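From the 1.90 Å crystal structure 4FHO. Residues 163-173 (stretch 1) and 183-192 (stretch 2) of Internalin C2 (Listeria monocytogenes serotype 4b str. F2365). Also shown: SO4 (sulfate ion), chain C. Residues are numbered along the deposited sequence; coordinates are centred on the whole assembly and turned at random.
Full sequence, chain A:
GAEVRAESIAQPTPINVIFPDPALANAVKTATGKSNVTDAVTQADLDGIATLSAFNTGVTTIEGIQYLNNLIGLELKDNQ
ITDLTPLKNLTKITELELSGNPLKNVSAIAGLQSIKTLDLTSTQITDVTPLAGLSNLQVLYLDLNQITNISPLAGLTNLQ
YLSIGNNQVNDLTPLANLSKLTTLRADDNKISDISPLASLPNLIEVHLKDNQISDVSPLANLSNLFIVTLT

Stretch 1 (163-173) SIGNNQVNDLT
Stretch 2 (183-192) TLRADDNKIS

The two stretches run side by side in parallel, burying 759 Å² in total, with Ser-163 bridging Arg-185 (CA–CA 4.6 Å) in an extended conformation and the register continuing through Gly-165/Ala-186, Asn-166/Asp-188, Gln-168/Asn-189 and Asn-170/Lys-190. Ile-164 N donates to Arg-185 O (2.8 Å). Beyond it the chains turn, Asn-166 (phi/psi 55/56°) and Asp-188 (68/72°) both adopting left-handed conformations, and Asn-166 N binds Asp-187 O at 2.8 Å.

Buried Asn-189 (phi/psi -142/-163°; chi1 m, chi2 -64°) uses both ends of its amide. Asn-189 ND2 donates to Ile-164 O (2.9 Å) and to Ala-186 O of its own stretch (3.1 Å), while Asn-189 OD1 accepts from Val-169 N (3.1 Å); an amide thus satisfies backbone groups of both polarities.

Lys-190, which covers the most surface, is pinned by its backbone, Lys-190 N donating to Val-169 O at 2.7 Å. The exposed side chain of Lys-190 (m, m, t, p) reaches Gln-168, and Lys-190 NZ makes a weak hydrogen bond to Gln-168 OE1 at 2.9 Å.

Ile-191 (m, t) supplies apolar packing: its CD1 lies 3.7 Å from Leu-172 CD2 (Leu-172 m, t). Ile-164 (p, t) places CG1 3.7 Å from Ala-186 CB; all four residues are buried, and their apolar groups suit a site away from solvent.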

# COMPACT_ATOMS: atom_id res chain seq x y z
N SER A 163 -4.57 -6.16 6.63
CA SER A 163 -4.42 -7.51 6.12
C SER A 163 -2.94 -7.89 6.19
O SER A 163 -2.12 -7.27 5.52
CB SER A 163 -4.96 -7.54 4.70
OG SER A 163 -5.14 -8.85 4.27
N ILE A 164 -2.63 -8.91 6.98
CA ILE A 164 -1.26 -9.39 7.23
C ILE A 164 -1.12 -10.91 7.07
O ILE A 164 -0.16 -11.50 7.57
CB ILE A 164 -0.76 -8.95 8.64
CG1 ILE A 164 -1.71 -9.44 9.74
CG2 ILE A 164 -0.58 -7.44 8.69
CD1 ILE A 164 -1.10 -9.37 11.13
N GLY A 165 -2.02 -11.53 6.30
CA GLY A 165 -2.00 -12.98 6.08
C GLY A 165 -0.77 -13.46 5.33
O GLY A 165 -0.17 -12.70 4.61
N ASN A 166 -0.37 -14.71 5.56
CA ASN A 166 0.82 -15.31 4.94
C ASN A 166 2.09 -14.48 5.20
O ASN A 166 2.72 -13.98 4.27
CB ASN A 166 0.60 -15.56 3.43
CG ASN A 166 -0.56 -16.49 3.17
OD1 ASN A 166 -0.41 -17.70 3.22
ND2 ASN A 166 -1.72 -15.93 2.89
N ASN A 167 2.37 -14.26 6.47
CA ASN A 167 3.62 -13.64 6.92
C ASN A 167 4.20 -14.54 8.04
O ASN A 167 3.84 -15.71 8.11
CB ASN A 167 3.33 -12.18 7.32
CG ASN A 167 3.31 -11.25 6.13
OD1 ASN A 167 4.34 -10.99 5.55
ND2 ASN A 167 2.13 -10.74 5.76
N GLN A 168 5.07 -14.00 8.90
CA GLN A 168 5.66 -14.74 10.01
C GLN A 168 5.43 -13.97 11.33
O GLN A 168 6.27 -14.00 12.21
CB GLN A 168 7.15 -14.95 9.74
CG GLN A 168 7.50 -15.70 8.46
CD GLN A 168 8.28 -16.98 8.70
OE1 GLN A 168 7.71 -18.00 9.09
NE2 GLN A 168 9.59 -16.93 8.46
N VAL A 169 4.28 -13.31 11.44
CA VAL A 169 3.96 -12.45 12.58
C VAL A 169 3.68 -13.34 13.79
O VAL A 169 2.93 -14.30 13.68
CB VAL A 169 2.72 -11.57 12.29
CG1 VAL A 169 2.25 -10.82 13.54
CG2 VAL A 169 3.02 -10.57 11.19
N ASN A 170 4.31 -13.03 14.93
CA ASN A 170 4.09 -13.76 16.21
C ASN A 170 3.58 -12.93 17.39
O ASN A 170 3.36 -13.49 18.47
CB ASN A 170 5.36 -14.55 16.61
CG ASN A 170 6.50 -13.67 17.10
OD1 ASN A 170 7.45 -13.41 16.38
ND2 ASN A 170 6.43 -13.24 18.35
N ASP A 171 3.40 -11.62 17.19
CA ASP A 171 3.06 -10.71 18.28
C ASP A 171 2.07 -9.68 17.73
O ASP A 171 2.41 -8.93 16.82
CB ASP A 171 4.35 -10.05 18.80
CG ASP A 171 4.20 -9.39 20.16
OD1 ASP A 171 3.07 -9.14 20.64
OD2 ASP A 171 5.25 -9.10 20.77
N LEU A 172 0.85 -9.65 18.27
CA LEU A 172 -0.17 -8.66 17.89
C LEU A 172 -0.25 -7.45 18.83
O LEU A 172 -1.10 -6.58 18.65
CB LEU A 172 -1.54 -9.34 17.78
CG LEU A 172 -1.71 -10.43 16.71
CD1 LEU A 172 -3.14 -10.96 16.77
CD2 LEU A 172 -1.38 -9.94 15.31
N THR A 173 0.65 -7.39 19.81
CA THR A 173 0.73 -6.26 20.75
C THR A 173 0.79 -4.87 20.09
O THR A 173 0.09 -3.97 20.56
CB THR A 173 1.88 -6.45 21.77
OG1 THR A 173 1.66 -7.69 22.47
CG2 THR A 173 1.94 -5.30 22.78
N THR A 183 -11.58 -4.74 10.36
CA THR A 183 -11.12 -6.00 9.77
C THR A 183 -9.65 -6.24 10.08
O THR A 183 -8.80 -5.37 9.83
CB THR A 183 -11.35 -6.01 8.25
OG1 THR A 183 -12.74 -5.82 7.97
CG2 THR A 183 -10.86 -7.33 7.64
N LEU A 184 -9.37 -7.41 10.66
CA LEU A 184 -8.02 -7.93 10.79
C LEU A 184 -8.00 -9.27 10.10
O LEU A 184 -8.65 -10.20 10.56
CB LEU A 184 -7.58 -8.09 12.25
CG LEU A 184 -6.18 -8.68 12.45
CD1 LEU A 184 -5.11 -7.78 11.84
CD2 LEU A 184 -5.87 -8.93 13.92
N ARG A 185 -7.24 -9.37 9.01
CA ARG A 185 -7.03 -10.63 8.32
C ARG A 185 -5.59 -11.06 8.54
O ARG A 185 -4.67 -10.37 8.11
CB ARG A 185 -7.34 -10.46 6.84
CG ARG A 185 -8.83 -10.33 6.58
CD ARG A 185 -9.06 -10.24 5.10
NE ARG A 185 -10.48 -10.27 4.78
CZ ARG A 185 -10.97 -10.34 3.55
NH1 ARG A 185 -10.18 -10.39 2.47
NH2 ARG A 185 -12.29 -10.36 3.40
N ALA A 186 -5.42 -12.19 9.23
CA ALA A 186 -4.11 -12.66 9.67
C ALA A 186 -3.94 -14.18 9.55
O ALA A 186 -3.19 -14.77 10.33
CB ALA A 186 -3.84 -12.19 11.09
N ASP A 187 -4.57 -14.78 8.52
CA ASP A 187 -4.43 -16.24 8.27
C ASP A 187 -2.96 -16.58 7.95
O ASP A 187 -2.33 -15.85 7.21
CB ASP A 187 -5.30 -16.72 7.09
CG ASP A 187 -6.80 -16.71 7.39
OD1 ASP A 187 -7.20 -16.57 8.56
OD2 ASP A 187 -7.61 -16.87 6.44
N ASP A 188 -2.46 -17.68 8.52
CA ASP A 188 -1.14 -18.24 8.18
C ASP A 188 -0.01 -17.31 8.65
O ASP A 188 0.65 -16.63 7.88
CB ASP A 188 -1.06 -18.65 6.68
CG ASP A 188 0.16 -19.53 6.34
OD1 ASP A 188 1.04 -19.78 7.20
OD2 ASP A 188 0.27 -19.94 5.17
N ASN A 189 0.15 -17.29 9.97
CA ASN A 189 1.16 -16.53 10.68
C ASN A 189 1.64 -17.41 11.87
O ASN A 189 1.43 -18.63 11.84
CB ASN A 189 0.56 -15.18 11.09
CG ASN A 189 0.70 -14.13 10.01
OD1 ASN A 189 1.82 -13.74 9.65
ND2 ASN A 189 -0.42 -13.65 9.51
N LYS A 190 2.30 -16.82 12.86
CA LYS A 190 2.76 -17.54 14.04
C LYS A 190 2.12 -16.94 15.30
O LYS A 190 2.78 -16.80 16.32
CB LYS A 190 4.30 -17.51 14.10
CG LYS A 190 5.00 -18.14 12.91
CD LYS A 190 5.05 -19.66 13.02
CE LYS A 190 5.34 -20.33 11.69
NZ LYS A 190 6.55 -19.78 11.01
N ILE A 191 0.82 -16.64 15.23
CA ILE A 191 0.11 -15.98 16.32
C ILE A 191 -0.34 -17.07 17.32
O ILE A 191 -0.92 -18.08 16.92
CB ILE A 191 -1.08 -15.13 15.79
CG1 ILE A 191 -0.57 -14.00 14.87
CG2 ILE A 191 -1.91 -14.55 16.93
CD1 ILE A 191 -1.63 -13.36 13.99
N SER A 192 -0.05 -16.86 18.60
CA SER A 192 -0.60 -17.69 19.70
C SER A 192 -1.40 -16.95 20.77
O SER A 192 -2.28 -17.55 21.37
CB SER A 192 0.52 -18.50 20.38
OG SER A 192 1.58 -17.67 20.78
S SO4 C . -12.00 -10.27 -0.59
O1 SO4 C . -12.64 -11.56 -0.94
O2 SO4 C . -10.55 -10.48 -0.35
O3 SO4 C . -12.17 -9.28 -1.69
O4 SO4 C . -12.64 -9.73 0.63